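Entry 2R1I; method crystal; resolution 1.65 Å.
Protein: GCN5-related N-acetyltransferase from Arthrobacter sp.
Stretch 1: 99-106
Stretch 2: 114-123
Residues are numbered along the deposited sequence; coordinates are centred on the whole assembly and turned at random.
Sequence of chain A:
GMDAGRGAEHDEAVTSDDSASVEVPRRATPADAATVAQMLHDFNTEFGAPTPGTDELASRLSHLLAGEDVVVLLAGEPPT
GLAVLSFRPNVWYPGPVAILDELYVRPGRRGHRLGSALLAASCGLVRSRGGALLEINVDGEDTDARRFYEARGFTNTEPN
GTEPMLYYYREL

Stretch 1 99-106: ILDELYVR
Stretch 2, residues 114-123: LGSALLAASC

The two stretches form a strand-on-helix layer. Residues 99-104 are a strand that begins earlier in the chain; residues 114-123 are part of a helix that extends beyond both ends of the stretch. Their N-to-C directions make an angle of 145°, so the elements run roughly antiparallel, and their axes approach to 9.0 Å. Register is fixed at two points: Leu100 CA lies 8.0 Å from Ser122 CA, and Val105 CA lies 5.9 Å from Gly115 CA, so the backbones are nearer at the Val105 end.

The helix is regular, with phi/psi near -62/-43 and successive i to i+4 bonds, from Leu118 N to Leu114 O (2.8 Å) through Cys123 N to Leu119 O (3.0 Å). The strand is less uniform. Asp101 has phi/psi of -60/-42, between Leu100 at -78/86 and Glu102 at -150/146, and a weak hydrogen bond joins Asp101 N to Ile99 O at 3.1 Å. Leu103 (-137/106), Tyr104 (-111/112) and Val105 (-141/155) are extended. This extended run explains the alternation of side chains: the CA-to-CB bonds of Leu103 and Val105 point toward the helix, whereas that of Tyr104 points away.

No hydrogen bond crosses between the stretches; the contact is mainly apolar and buries 284 Å², both sides summed. Leu103 (chi1 173°, chi2 61°) places CD1 3.6 Å from Leu118 CB. Val105 (chi1 -64°) brings CG1 to 3.9 Å from Leu118 CD1 and 4.2 Å from Leu114 CB; Leu118 (chi1 -81°, chi2 162°) and Leu114 (chi1 -76°, chi2 -172°) are both mt. Leu118 thus contacts both Leu103 and Val105. At the other end Leu100, in the tp rotamer like Leu103, sets CD2 4.1 Å from CD1 of Leu119, also tp.

Close backbone packing occurs at Gly115. Val105 CG1 approaches Gly115 N to 3.5 Å, and Leu103 CD2 lies 4.0 Å from Gly115 O. An ideal CB on Gly115 would sit a tight 3.5 Å from Val105 CG2, so the absence of a side chain leaves room for the valine.

The one polar side chain of the helix that meets the strand is satisfied within its own stretch. Ser122 (chi1 -60°) donates from OG to Leu118 O at 2.8 Å, the same carbonyl that accepts from Ser122 N at 2.9 Å. With its hydroxyl so engaged, Ser122 can border a hydrocarbon: its OG lies 4.1 Å from Leu100 CD1, a van der Waals contact.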

# COMPACT_ATOMS: atom_id res chain seq x y z
N ILE A 99 -5.46 -1.21 -2.37
CA ILE A 99 -5.51 -1.61 -0.96
C ILE A 99 -6.92 -1.38 -0.46
O ILE A 99 -7.52 -0.30 -0.71
CB ILE A 99 -4.47 -0.86 -0.07
CG1 ILE A 99 -3.01 -1.06 -0.56
CG2 ILE A 99 -4.55 -1.25 1.41
CD1 ILE A 99 -2.03 0.00 0.03
N LEU A 100 -7.41 -2.37 0.27
CA LEU A 100 -8.59 -2.19 1.13
C LEU A 100 -8.16 -1.47 2.42
O LEU A 100 -7.79 -2.10 3.41
CB LEU A 100 -9.25 -3.53 1.41
CG LEU A 100 -10.59 -3.45 2.16
CD1 LEU A 100 -11.64 -2.72 1.29
CD2 LEU A 100 -11.12 -4.85 2.55
N ASP A 101 -8.12 -0.13 2.36
CA ASP A 101 -7.65 0.73 3.45
C ASP A 101 -8.51 0.52 4.70
O ASP A 101 -8.02 0.51 5.82
CB ASP A 101 -7.77 2.22 3.04
CG ASP A 101 -6.79 2.69 1.99
OD1 ASP A 101 -5.98 1.91 1.46
OD2 ASP A 101 -6.87 3.90 1.64
N GLU A 102 -9.82 0.43 4.51
CA GLU A 102 -10.75 0.24 5.60
C GLU A 102 -11.95 -0.55 5.12
O GLU A 102 -12.43 -0.39 4.00
CB GLU A 102 -11.25 1.57 6.23
CG GLU A 102 -10.21 2.61 6.63
CD GLU A 102 -9.33 2.26 7.79
OE1 GLU A 102 -9.58 1.26 8.52
OE2 GLU A 102 -8.31 2.96 7.97
N LEU A 103 -12.49 -1.37 6.03
CA LEU A 103 -13.77 -1.97 5.81
C LEU A 103 -14.49 -1.85 7.18
O LEU A 103 -14.15 -2.53 8.14
CB LEU A 103 -13.62 -3.42 5.36
CG LEU A 103 -14.92 -4.25 5.24
CD1 LEU A 103 -15.89 -3.68 4.23
CD2 LEU A 103 -14.59 -5.73 4.89
N TYR A 104 -15.43 -0.93 7.26
CA TYR A 104 -16.09 -0.58 8.51
C TYR A 104 -17.55 -1.04 8.50
O TYR A 104 -18.36 -0.52 7.74
CB TYR A 104 -16.05 0.92 8.70
CG TYR A 104 -14.77 1.51 9.23
CD1 TYR A 104 -13.77 0.74 9.81
CD2 TYR A 104 -14.60 2.87 9.23
CE1 TYR A 104 -12.63 1.33 10.32
CE2 TYR A 104 -13.47 3.46 9.75
CZ TYR A 104 -12.49 2.70 10.29
OH TYR A 104 -11.37 3.32 10.82
N VAL A 105 -17.87 -2.03 9.33
CA VAL A 105 -19.25 -2.51 9.46
C VAL A 105 -19.48 -2.81 10.94
O VAL A 105 -18.52 -3.04 11.68
CB VAL A 105 -19.49 -3.76 8.60
CG1 VAL A 105 -19.34 -3.46 7.12
CG2 VAL A 105 -18.56 -4.90 9.05
N ARG A 106 -20.73 -2.76 11.39
CA ARG A 106 -21.02 -3.06 12.78
C ARG A 106 -20.75 -4.52 13.14
O ARG A 106 -20.93 -5.42 12.30
CB ARG A 106 -22.47 -2.66 13.09
CG ARG A 106 -22.70 -1.18 13.09
CD ARG A 106 -22.01 -0.52 14.30
N LEU A 114 -23.09 -7.10 5.40
CA LEU A 114 -22.76 -5.87 4.68
C LEU A 114 -21.27 -5.89 4.33
O LEU A 114 -20.86 -5.57 3.22
CB LEU A 114 -23.09 -4.62 5.50
CG LEU A 114 -24.55 -4.16 5.65
CD1 LEU A 114 -24.55 -2.79 6.36
CD2 LEU A 114 -25.29 -4.09 4.31
N GLY A 115 -20.42 -6.26 5.29
CA GLY A 115 -18.98 -6.40 5.03
C GLY A 115 -18.71 -7.31 3.84
O GLY A 115 -17.92 -6.97 2.95
N SER A 116 -19.39 -8.45 3.80
CA SER A 116 -19.23 -9.40 2.71
C SER A 116 -19.63 -8.79 1.33
O SER A 116 -18.92 -8.92 0.34
CB SER A 116 -19.99 -10.70 3.01
OG SER A 116 -19.64 -11.67 2.08
N ALA A 117 -20.72 -8.03 1.32
CA ALA A 117 -21.17 -7.29 0.11
C ALA A 117 -20.18 -6.18 -0.31
O ALA A 117 -19.91 -5.95 -1.49
CB ALA A 117 -22.59 -6.65 0.39
N LEU A 118 -19.67 -5.47 0.68
CA LEU A 118 -18.73 -4.39 0.40
C LEU A 118 -17.44 -4.94 -0.22
O LEU A 118 -16.87 -4.33 -1.14
CB LEU A 118 -18.47 -3.61 1.68
CG LEU A 118 -19.57 -2.58 2.02
CD1 LEU A 118 -19.50 -2.15 3.48
CD2 LEU A 118 -19.46 -1.34 1.06
N LEU A 119 -16.98 -6.09 0.30
CA LEU A 119 -15.75 -6.71 -0.22
C LEU A 119 -15.92 -7.13 -1.69
O LEU A 119 -15.08 -6.90 -2.54
CB LEU A 119 -15.26 -7.86 0.67
CG LEU A 119 -14.02 -8.60 0.13
CD1 LEU A 119 -12.86 -7.57 -0.03
CD2 LEU A 119 -13.62 -9.77 1.01
N ALA A 120 -17.05 -7.78 -1.98
CA ALA A 120 -17.33 -8.20 -3.34
C ALA A 120 -17.43 -7.02 -4.30
O ALA A 120 -16.89 -7.06 -5.42
CB ALA A 120 -18.63 -9.09 -3.35
N ALA A 121 -18.09 -5.94 -3.88
CA ALA A 121 -18.18 -4.75 -4.72
C ALA A 121 -16.78 -4.13 -4.95
O ALA A 121 -16.49 -3.65 -6.06
CB ALA A 121 -19.14 -3.73 -4.07
N SER A 122 -15.93 -4.15 -3.92
CA SER A 122 -14.53 -3.65 -4.01
C SER A 122 -13.73 -4.44 -5.04
O SER A 122 -13.07 -3.88 -5.88
CB SER A 122 -13.82 -3.72 -2.66
OG SER A 122 -14.49 -2.92 -1.66
N CYS A 123 -13.85 -5.77 -5.04
CA CYS A 123 -13.13 -6.56 -6.03
C CYS A 123 -13.56 -6.21 -7.46
O CYS A 123 -12.73 -6.10 -8.35
CB CYS A 123 -13.29 -8.04 -5.75
SG CYS A 123 -12.52 -8.59 -4.26